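Putative O-acetylhomoserine (Thiol)-lyase (Campylobacter jejuni, PDB 4OC9) probably uses pyridoxal 5'-phosphate to transfer the aminocarboxypropyl group of O-acetylhomoserine to a sulfur nucleophile such as sulfide or a thiol. Local coordinates at residues 152-156 with 157-161; 160-164 with 165-169; 183-187 with 188-192. All coordinates share one frame; numbering follows the deposited sequence.

Contact 1. Residues 152-156 with 157-161; sequences ESLSN and PQIAI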
ATOM      1  N   GLU D 152      18.289  27.152   5.673  1.00 15.68           N
ATOM      2  CA  GLU D 152      17.933  26.428   4.461  1.00 15.98           C
ATOM      3  C   GLU D 152      18.954  26.783   3.372  1.00 17.33           C
ATOM      4  O   GLU D 152      19.475  27.914   3.323  1.00 20.66           O
ATOM      5  CB  GLU D 152      16.515  26.743   4.020  1.00 16.73           C
ATOM      6  CG  GLU D 152      15.459  26.199   4.959  1.00 18.54           C
ATOM      7  CD  GLU D 152      14.018  26.544   4.590  1.00 19.16           C
ATOM      8  OE1 GLU D 152      13.798  27.137   3.520  1.00 24.49           O
ATOM      9  OE2 GLU D 152      13.116  26.261   5.415  1.00 17.46           O
ATOM     10  N   SER D 153      19.279  25.807   2.543  1.00 16.76           N
ATOM     11  CA  SER D 153      20.231  26.007   1.472  1.00 16.15           C
ATOM     12  C   SER D 153      19.641  26.932   0.400  1.00 16.03           C
ATOM     13  O   SER D 153      20.319  27.806  -0.126  1.00 17.70           O
ATOM     14  CB  SER D 153      20.647  24.661   0.857  1.00 15.75           C
ATOM     15  OG  SER D 153      19.560  23.944   0.276  1.00 15.63           O
ATOM     16  N   LEU D 154      18.372  26.723   0.105  1.00 15.83           N
ATOM     17  CA  LEU D 154      17.614  27.480  -0.892  1.00 16.90           C
ATOM     18  C   LEU D 154      16.301  27.651  -0.171  1.00 16.94           C
ATOM     19  O   LEU D 154      15.537  26.703  -0.019  1.00 17.92           O
ATOM     20  CB  LEU D 154      17.533  26.631  -2.144  1.00 18.34           C
ATOM     21  CG  LEU D 154      16.792  27.183  -3.312  1.00 21.70           C
ATOM     22  CD1 LEU D 154      17.363  28.532  -3.667  1.00 26.13           C
ATOM     23  CD2 LEU D 154      16.925  26.199  -4.476  1.00 23.96           C
ATOM     24  N   SER D 155      16.043  28.859   0.293  1.00 20.47           N
ATOM     25  CA  SER D 155      14.841  29.115   1.116  1.00 22.49           C
ATOM     26  C   SER D 155      13.490  29.123   0.468  1.00 22.09           C
ATOM     27  O   SER D 155      13.360  29.426  -0.697  1.00 20.72           O
ATOM     28  CB  SER D 155      14.953  30.428   1.893  1.00 20.46           C
ATOM     29  OG  SER D 155      14.864  31.549   1.042  1.00 19.98           O
ATOM     30  N   ASN D 156      12.502  28.816   1.308  1.00 22.64           N
ATOM     31  CA  ASN D 156      11.101  28.738   0.959  1.00 24.70           C
ATOM     32  C   ASN D 156      10.324  29.820   1.702  1.00 27.58           C
ATOM     33  O   ASN D 156      10.141  29.707   2.900  1.00 41.35           O
ATOM     34  CB  ASN D 156      10.616  27.345   1.315  1.00 22.40           C
ATOM     35  CG  ASN D 156       9.148  27.112   0.979  1.00 23.14           C
ATOM     36  OD1 ASN D 156       8.391  28.043   0.807  1.00 22.03           O
ATOM     37  ND2 ASN D 156       8.739  25.853   0.989  1.00 19.61           N
ATOM     38  N   PRO D 157       9.683  30.750   0.989  1.00 30.46           N
ATOM     39  CA  PRO D 157       9.498  30.979  -0.434  1.00 30.48           C
ATOM     40  C   PRO D 157      10.334  32.036  -1.096  1.00 29.12           C
ATOM     41  O   PRO D 157      10.061  32.347  -2.271  1.00 19.73           O
ATOM     42  CB  PRO D 157       8.078  31.527  -0.461  1.00 29.83           C
ATOM     43  CG  PRO D 157       8.106  32.457   0.688  1.00 31.37           C
ATOM     44  CD  PRO D 157       8.981  31.792   1.748  1.00 32.62           C
ATOM     45  N   GLN D 158      11.275  32.637  -0.369  1.00 30.54           N
ATOM     46  CA  GLN D 158      12.110  33.691  -1.001  1.00 31.76           C
ATOM     47  C   GLN D 158      13.149  33.184  -2.018  1.00 28.31           C
ATOM     48  O   GLN D 158      13.592  33.931  -2.853  1.00 27.77           O
ATOM     49  CB  GLN D 158      12.749  34.747  -0.108  1.00 38.26           C
ATOM     50  CG  GLN D 158      13.115  35.953  -0.963  1.00 40.59           C
ATOM     51  CD  GLN D 158      13.914  36.991  -0.221  1.00 45.15           C
ATOM     52  OE1 GLN D 158      14.064  36.910   0.999  1.00 52.89           O
ATOM     53  NE2 GLN D 158      14.423  37.979  -0.941  1.00 43.51           N
ATOM     54  N   ILE D 159      13.502  31.914  -1.953  1.00 25.82           N
ATOM     55  CA  ILE D 159      14.496  31.337  -2.844  1.00 22.30           C
ATOM     56  C   ILE D 159      15.815  32.040  -2.492  1.00 20.90           C
ATOM     57  O   ILE D 159      16.579  32.449  -3.337  1.00 16.20           O
ATOM     58  CB  ILE D 159      14.165  31.459  -4.336  1.00 23.83           C
ATOM     59  CG1 ILE D 159      12.764  30.937  -4.695  1.00 30.14           C
ATOM     60  CG2 ILE D 159      15.120  30.646  -5.170  1.00 21.76           C
ATOM     61  CD1 ILE D 159      11.640  31.827  -4.261  1.00 33.78           C
ATOM     62  N   ALA D 160      16.047  32.227  -1.194  1.00 19.61           N
ATOM     63  CA  ALA D 160      17.255  32.873  -0.737  1.00 17.91           C
ATOM     64  C   ALA D 160      18.334  31.828  -0.530  1.00 16.90           C
ATOM     65  O   ALA D 160      18.126  30.821   0.151  1.00 16.30           O
ATOM     66  CB  ALA D 160      16.999  33.603   0.555  1.00 19.06           C
ATOM     67  N   ILE D 161      19.497  32.084  -1.103  1.00 16.80           N
ATOM     68  CA  ILE D 161      20.622  31.180  -0.996  1.00 16.51           C
ATOM     69  C   ILE D 161      21.581  31.591   0.102  1.00 16.01           C
ATOM     70  O   ILE D 161      22.091  32.718   0.136  1.00 16.71           O
ATOM     71  CB  ILE D 161      21.386  31.086  -2.308  1.00 16.22           C
ATOM     72  CG1 ILE D 161      20.447  30.611  -3.406  1.00 16.31           C
ATOM     73  CG2 ILE D 161      22.552  30.126  -2.153  1.00 18.40           C
ATOM     74  CD1 ILE D 161      21.073  30.489  -4.784  1.00 15.96           C
TER
HETATM   75  O   HOH W   1      18.691  30.413   2.710  1.00 12.40           O

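Contact 2. Residues 160-164 with 165-169; sequences AIADI and EKINQ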
ATOM      1  N   ALA D 160      16.047  32.227  -1.194  1.00 19.61           N
ATOM      2  CA  ALA D 160      17.255  32.873  -0.737  1.00 17.91           C
ATOM      3  C   ALA D 160      18.334  31.828  -0.530  1.00 16.90           C
ATOM      4  O   ALA D 160      18.126  30.821   0.151  1.00 16.30           O
ATOM      5  CB  ALA D 160      16.999  33.603   0.555  1.00 19.06           C
ATOM      6  N   ILE D 161      19.497  32.084  -1.103  1.00 16.80           N
ATOM      7  CA  ILE D 161      20.622  31.180  -0.996  1.00 16.51           C
ATOM      8  C   ILE D 161      21.581  31.591   0.102  1.00 16.01           C
ATOM      9  O   ILE D 161      22.091  32.718   0.136  1.00 16.71           O
ATOM     10  CB  ILE D 161      21.386  31.086  -2.308  1.00 16.22           C
ATOM     11  CG1 ILE D 161      20.447  30.611  -3.406  1.00 16.31           C
ATOM     12  CG2 ILE D 161      22.552  30.126  -2.153  1.00 18.40           C
ATOM     13  CD1 ILE D 161      21.073  30.489  -4.784  1.00 15.96           C
ATOM     14  N   ALA D 162      21.874  30.633   0.962  1.00 16.23           N
ATOM     15  CA  ALA D 162      22.784  30.849   2.082  1.00 17.01           C
ATOM     16  C   ALA D 162      24.237  30.668   1.664  1.00 17.10           C
ATOM     17  O   ALA D 162      24.560  29.743   0.903  1.00 18.86           O
ATOM     18  CB  ALA D 162      22.450  29.867   3.201  1.00 17.24           C
ATOM     19  N   ASP D 163      25.114  31.526   2.168  1.00 15.62           N
ATOM     20  CA  ASP D 163      26.528  31.431   1.866  1.00 15.66           C
ATOM     21  C   ASP D 163      27.025  30.431   2.914  1.00 15.78           C
ATOM     22  O   ASP D 163      27.525  30.779   3.986  1.00 17.46           O
ATOM     23  CB  ASP D 163      27.224  32.787   1.954  1.00 14.74           C
ATOM     24  CG  ASP D 163      28.643  32.748   1.423  1.00 15.42           C
ATOM     25  OD1 ASP D 163      29.234  31.645   1.303  1.00 15.45           O
ATOM     26  OD2 ASP D 163      29.189  33.841   1.123  1.00 19.53           O
ATOM     27  N   ILE D 164      26.910  29.169   2.549  1.00 17.96           N
ATOM     28  CA  ILE D 164      27.268  28.059   3.425  1.00 19.50           C
ATOM     29  C   ILE D 164      28.668  28.119   4.029  1.00 20.08           C
ATOM     30  O   ILE D 164      28.792  27.967   5.242  1.00 18.68           O
ATOM     31  CB  ILE D 164      27.028  26.709   2.750  1.00 18.78           C
ATOM     32  CG1 ILE D 164      25.577  26.612   2.267  1.00 19.63           C
ATOM     33  CG2 ILE D 164      27.322  25.592   3.736  1.00 20.10           C
ATOM     34  CD1 ILE D 164      25.260  25.353   1.477  1.00 18.63           C
ATOM     35  N   GLU D 165      29.695  28.329   3.209  1.00 21.79           N
ATOM     36  CA  GLU D 165      31.082  28.411   3.719  1.00 23.87           C
ATOM     37  C   GLU D 165      31.266  29.385   4.901  1.00 20.91           C
ATOM     38  O   GLU D 165      32.010  29.085   5.827  1.00 16.64           O
ATOM     39  CB  GLU D 165      32.073  28.820   2.641  1.00 24.45           C
ATOM     40  CG  GLU D 165      32.243  27.820   1.524  1.00 24.76           C
ATOM     41  CD  GLU D 165      33.256  28.290   0.506  1.00 24.56           C
ATOM     42  OE1 GLU D 165      33.887  29.362   0.741  1.00 28.23           O
ATOM     43  OE2 GLU D 165      33.420  27.597  -0.519  1.00 22.12           O
ATOM     44  N   LYS D 166      30.591  30.530   4.837  1.00 20.63           N
ATOM     45  CA  LYS D 166      30.673  31.532   5.893  1.00 19.21           C
ATOM     46  C   LYS D 166      29.936  31.119   7.122  1.00 17.87           C
ATOM     47  O   LYS D 166      30.342  31.473   8.222  1.00 20.49           O
ATOM     48  CB  LYS D 166      30.190  32.880   5.399  1.00 20.50           C
ATOM     49  CG  LYS D 166      31.091  33.418   4.318  1.00 21.56           C
ATOM     50  CD  LYS D 166      30.683  34.800   3.867  1.00 26.21           C
ATOM     51  CE  LYS D 166      31.651  35.274   2.786  1.00 28.81           C
ATOM     52  NZ  LYS D 166      31.311  36.629   2.280  1.00 30.51           N
ATOM     53  N   ILE D 167      28.837  30.386   6.963  1.00 16.97           N
ATOM     54  CA  ILE D 167      28.096  29.914   8.117  1.00 16.60           C
ATOM     55  C   ILE D 167      28.960  28.858   8.805  1.00 16.80           C
ATOM     56  O   ILE D 167      29.079  28.814  10.030  1.00 18.06           O
ATOM     57  CB  ILE D 167      26.744  29.330   7.734  1.00 17.35           C
ATOM     58  CG1 ILE D 167      25.838  30.446   7.243  1.00 19.19           C
ATOM     59  CG2 ILE D 167      26.067  28.699   8.944  1.00 17.67           C
ATOM     60  CD1 ILE D 167      24.467  29.996   6.755  1.00 20.30           C
ATOM     61  N   ASN D 168      29.567  28.012   7.993  1.00 17.95           N
ATOM     62  CA  ASN D 168      30.430  26.958   8.463  1.00 18.93           C
ATOM     63  C   ASN D 168      31.592  27.502   9.285  1.00 19.69           C
ATOM     64  O   ASN D 168      31.908  26.968  10.346  1.00 18.05           O
ATOM     65  CB  ASN D 168      31.049  26.226   7.301  1.00 18.98           C
ATOM     66  CG  ASN D 168      31.857  25.042   7.749  1.00 21.30           C
ATOM     67  OD1 ASN D 168      31.395  24.244   8.573  1.00 23.81           O
ATOM     68  ND2 ASN D 168      33.058  24.885   7.190  1.00 22.51           N
ATOM     69  N   GLN D 169      32.247  28.543   8.781  1.00 21.67           N
ATOM     70  CA  GLN D 169      33.368  29.159   9.510  1.00 24.30           C
ATOM     71  C   GLN D 169      32.986  29.506  10.920  1.00 19.93           C
ATOM     72  O   GLN D 169      33.657  29.129  11.867  1.00 20.35           O
ATOM     73  CB  GLN D 169      33.865  30.441   8.845  1.00 30.36           C
ATOM     74  CG  GLN D 169      34.678  30.337   7.563  1.00 37.77           C
ATOM     75  CD  GLN D 169      34.841  31.703   6.896  1.00 42.49           C
ATOM     76  OE1 GLN D 169      34.230  32.688   7.310  1.00 41.13           O
ATOM     77  NE2 GLN D 169      35.635  31.747   5.830  1.00 44.44           N
TER

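Contact 3. Residues 183-187 with 188-192; sequences TVATP and FLLQP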
ATOM      1  N   THR D 183      15.973  20.598   1.435  1.00 11.06           N
ATOM      2  CA  THR D 183      14.771  20.126   0.751  1.00 10.78           C
ATOM      3  C   THR D 183      14.545  20.593  -0.659  1.00 11.98           C
ATOM      4  O   THR D 183      14.372  19.796  -1.591  1.00 13.85           O
ATOM      5  CB  THR D 183      13.521  20.556   1.516  1.00 10.79           C
ATOM      6  OG1 THR D 183      13.525  19.994   2.850  1.00 11.35           O
ATOM      7  CG2 THR D 183      12.300  20.100   0.786  1.00  9.94           C
ATOM      8  N   VAL D 184      14.572  21.904  -0.858  1.00 12.10           N
ATOM      9  CA  VAL D 184      14.335  22.443  -2.170  1.00 11.18           C
ATOM     10  C   VAL D 184      15.426  22.187  -3.219  1.00 10.34           C
ATOM     11  O   VAL D 184      15.140  21.868  -4.392  1.00 10.12           O
ATOM     12  CB  VAL D 184      14.117  23.956  -2.074  1.00 12.43           C
ATOM     13  CG1 VAL D 184      13.805  24.521  -3.467  1.00 12.95           C
ATOM     14  CG2 VAL D 184      12.982  24.247  -1.128  1.00 11.20           C
ATOM     15  N   ALA D 185      16.676  22.357  -2.838  1.00  9.49           N
ATOM     16  CA  ALA D 185      17.766  22.148  -3.785  1.00  9.48           C
ATOM     17  C   ALA D 185      17.916  20.691  -4.172  1.00  9.86           C
ATOM     18  O   ALA D 185      18.202  20.362  -5.318  1.00  9.57           O
ATOM     19  CB  ALA D 185      19.060  22.659  -3.193  1.00  9.75           C
ATOM     20  N   THR D 186      17.696  19.818  -3.189  1.00  9.91           N
ATOM     21  CA  THR D 186      17.798  18.351  -3.306  1.00  9.77           C
ATOM     22  C   THR D 186      19.298  18.009  -3.322  1.00 10.72           C
ATOM     23  O   THR D 186      20.142  18.832  -3.640  1.00  8.64           O
ATOM     24  CB  THR D 186      17.184  17.711  -4.573  1.00  9.23           C
ATOM     25  OG1 THR D 186      18.046  17.910  -5.699  1.00  9.59           O
ATOM     26  CG2 THR D 186      15.803  18.222  -4.830  1.00  9.22           C
ATOM     27  N   PRO D 187      19.634  16.765  -2.982  1.00 13.76           N
ATOM     28  CA  PRO D 187      21.049  16.413  -2.992  1.00 14.16           C
ATOM     29  C   PRO D 187      21.657  16.437  -4.388  1.00 13.20           C
ATOM     30  O   PRO D 187      22.882  16.427  -4.487  1.00 13.01           O
ATOM     31  CB  PRO D 187      21.058  14.970  -2.476  1.00 14.57           C
ATOM     32  CG  PRO D 187      19.759  14.796  -1.760  1.00 14.54           C
ATOM     33  CD  PRO D 187      18.791  15.642  -2.530  1.00 14.23           C
ATOM     34  N   PHE D 188      20.828  16.457  -5.426  1.00 12.25           N
ATOM     35  CA  PHE D 188      21.348  16.471  -6.783  1.00 14.20           C
ATOM     36  C   PHE D 188      21.749  17.818  -7.313  1.00 13.52           C
ATOM     37  O   PHE D 188      22.435  17.878  -8.322  1.00 17.04           O
ATOM     38  CB  PHE D 188      20.399  15.778  -7.759  1.00 15.84           C
ATOM     39  CG  PHE D 188      20.248  14.330  -7.481  1.00 16.24           C
ATOM     40  CD1 PHE D 188      21.102  13.430  -8.056  1.00 16.91           C
ATOM     41  CD2 PHE D 188      19.261  13.881  -6.608  1.00 18.56           C
ATOM     42  CE1 PHE D 188      20.977  12.091  -7.776  1.00 19.11           C
ATOM     43  CE2 PHE D 188      19.118  12.544  -6.330  1.00 18.86           C
ATOM     44  CZ  PHE D 188      19.981  11.645  -6.922  1.00 18.86           C
ATOM     45  N   LEU D 189      21.336  18.894  -6.674  1.00 11.89           N
ATOM     46  CA  LEU D 189      21.744  20.213  -7.149  1.00 11.79           C
ATOM     47  C   LEU D 189      22.725  20.866  -6.208  1.00 12.20           C
ATOM     48  O   LEU D 189      23.462  21.743  -6.598  1.00 12.67           O
ATOM     49  CB  LEU D 189      20.528  21.114  -7.335  1.00 11.46           C
ATOM     50  CG  LEU D 189      19.480  20.513  -8.304  1.00 11.31           C
ATOM     51  CD1 LEU D 189      18.326  21.485  -8.495  1.00 11.29           C
ATOM     52  CD2 LEU D 189      20.112  20.190  -9.650  1.00 11.11           C
ATOM     53  N   LEU D 190      22.756  20.400  -4.965  1.00 14.10           N
ATOM     54  CA  LEU D 190      23.623  20.952  -3.961  1.00 15.42           C
ATOM     55  C   LEU D 190      23.968  19.942  -2.877  1.00 16.73           C
ATOM     56  O   LEU D 190      23.091  19.221  -2.384  1.00 17.21           O
ATOM     57  CB  LEU D 190      22.932  22.166  -3.336  1.00 17.21           C
ATOM     58  CG  LEU D 190      23.716  22.903  -2.264  1.00 17.95           C
ATOM     59  CD1 LEU D 190      25.011  23.429  -2.851  1.00 22.00           C
ATOM     60  CD2 LEU D 190      22.906  24.059  -1.759  1.00 20.54           C
ATOM     61  N   GLN D 191      25.230  19.930  -2.458  1.00 17.30           N
ATOM     62  CA  GLN D 191      25.690  18.994  -1.436  1.00 20.25           C
ATOM     63  C   GLN D 191      26.236  19.750  -0.233  1.00 15.65           C
ATOM     64  O   GLN D 191      27.423  19.970  -0.131  1.00 16.03           O
ATOM     65  CB  GLN D 191      26.793  18.105  -2.001  1.00 26.24           C
ATOM     66  CG  GLN D 191      26.486  17.362  -3.298  1.00 34.20           C
ATOM     67  CD  GLN D 191      26.543  18.228  -4.585  1.00 44.89           C
ATOM     68  OE1 GLN D 191      27.302  19.211  -4.692  1.00 42.91           O
ATOM     69  NE2 GLN D 191      25.755  17.821  -5.583  1.00 44.27           N
ATOM     70  N   PRO D 192      25.369  20.148   0.693  1.00 14.48           N
ATOM     71  CA  PRO D 192      25.864  20.913   1.835  1.00 13.94           C
ATOM     72  C   PRO D 192      27.038  20.292   2.576  1.00 15.16           C
ATOM     73  O   PRO D 192      27.894  21.037   3.091  1.00 19.61           O
ATOM     74  CB  PRO D 192      24.648  21.028   2.737  1.00 13.61           C
ATOM     75  CG  PRO D 192      23.493  20.954   1.798  1.00 13.77           C
ATOM     76  CD  PRO D 192      23.908  19.977   0.736  1.00 13.33           C
TER

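Contact 1. Residues 152-156 with 157-161
Ser155 and Ala160 join across a tight chain reversal built round a cis peptide bond between Asn156 and Pro157, just after strand 146-152 of the large sheet. Ser155 grips Ala160 twice. Its backbone N donates to Ala160 O at 2.9 Å, while Ala160 N returns a bond of 2.6 Å to Ser155 OG. The hydroxyl meets that N-H because a chi1 of 71° sets OG between the backbone N and the carbonyl carbon. Further into the turn, Ile159 N bonds to Ser155 O at 2.8 Å. Ala160 O has a second partner, a water that also donates to Glu152 O. Leu154 and Ile161 form a single beta bridge. The Leu154 side chain lies alongside Ile159, CD1 to CG2 3.4 Å, and its CD1 also touches Ile161 CG1 at 3.7 Å. Leu329 and Phe330 of helix 327-333 pack on Ile161, and Ser153 OG is hydrogen-bonded to Asn182. Ahead of the cis bond, Glu152 links two backbone N-H groups: its OE2 is bonded to Tyr109 N, and its OE1 accepts a hydrogen bond from Asn156 N at 3.1 Å, nearly along the C-O axis.

Contact 2. Residues 160-164 with 165-169
Asn168 N donates to Ile164 O at 2.9 Å in a nearly straight bond (N-H...O 165°), and Ile167 N reaches Asp163 O at 3.3 Å. These are the first turn's bonds of helix 164-174; Lys166 N adds a weak bond to the same Asp163 O. Asp163 holds the N-cap position, but its carboxylate makes no capping bond. It is also the centre of an inverse gamma turn, closed by a weak bond from Ile164 N to Ala162 O, where the incoming chain turns into the helix. A chi1 of -171° carries the carboxylate away from the backbone N and across the extended Lys166 chain. OD2 approaches CD and CE of Lys166, at 3.3 Å each, more closely than NZ, so the salt bridge from Asp163 OD2 to Lys166 NZ is long at 3.7 Å. The stronger partner of the carboxylate is Tyr333, whose OH bonds to Asp163 OD1 and to Glu165 N, one of the N-H groups at the helix start. The N-terminal end of the helix probably favours the charged form of Asp163. On the inner side, Ile167 CD1 meets Ala162 CB at 4.1 Å. Ala162, Ile164 and Ile167 all pack on Phe151 and Ile167 also on Ile149, setting the helix against strand 146-152, while helix 327-333 borders Asp163 and Ile164 through Leu329 and Tyr333.

Contact 3. Residues 183-187 with 188-192
Thr186 and Leu189 bracket a type I beta turn, with Pro187 and Phe188 at its corners, in the buried loop between strands 177-181 and 199-203. Among the backbone bonds, Leu189 N donates to Thr186 O at 3.3 Å. Leu190 N leans on the same Thr186 O with a weak bond, so one carbonyl gathers two successive N-H groups. A further, softer link is the CA-H of Pro187, directed at Leu190 O with CA to O 3.5 Å.

Side chains add their own polar bonds. Thr186 OG1 accepts a hydrogen bond from Phe188 N at 3.2 Å, an ST turn set within the beta turn. A chi1 of 77° sets OG1 between the backbone N and the carbonyl carbon, beside Phe188 N, where it also comes to the edge of the Phe188 ring, near the ring plane. The same hydroxyl donates back to Ala185 O, though the modelled distance is too short to be trusted in detail. Leu190 O is hydrogen-bonded to Asn182 ND2, which ties the stretch after the turn back to the residue that follows strand 177-181.

The apolar contact across the turn is Ala185 CB against Leu190 CB at 3.9 Å. Leu189 adds van der Waals packing on a carbonyl, laying CB, CG and CD1 against Ala185 O, with CB the nearest at 3.2 Å. Helix 276-309 packs on Thr186, Phe188 and Leu189: Ile293 meets Thr186 and Leu189, and Leu289 and Ala290 meet Phe188. Val72 and Glu73, of helix 60-73, pack on Pro187.

Beyond the turn, Gln191 bends at chi2 (77°), which brings its amide back to Pro187, where NE2 makes a weak bond of 3.4 Å to Pro187 O.

How the contacts relate
The three contacts follow one another along the chain: contact 1 leaves strand 146-152, contact 2 takes over at the shared Ala160 and Ile161 and starts helix 164-174, and contact 3 comes after strand 177-181. Their centres lie about 12 Å apart for contacts 1 and 2 and for contacts 1 and 3, and about 14 Å apart for 2 and 3. Strands 146-152 and 177-181 are parallel neighbours in the seven-stranded sheet, linked by helix 164-174, and the loops leaving them pack together: Ser153 CB touches Leu190 CD2 at 3.5 Å. The next strand, 199-203, runs toward Lys206, the predicted pyridoxal-phosphate attachment site.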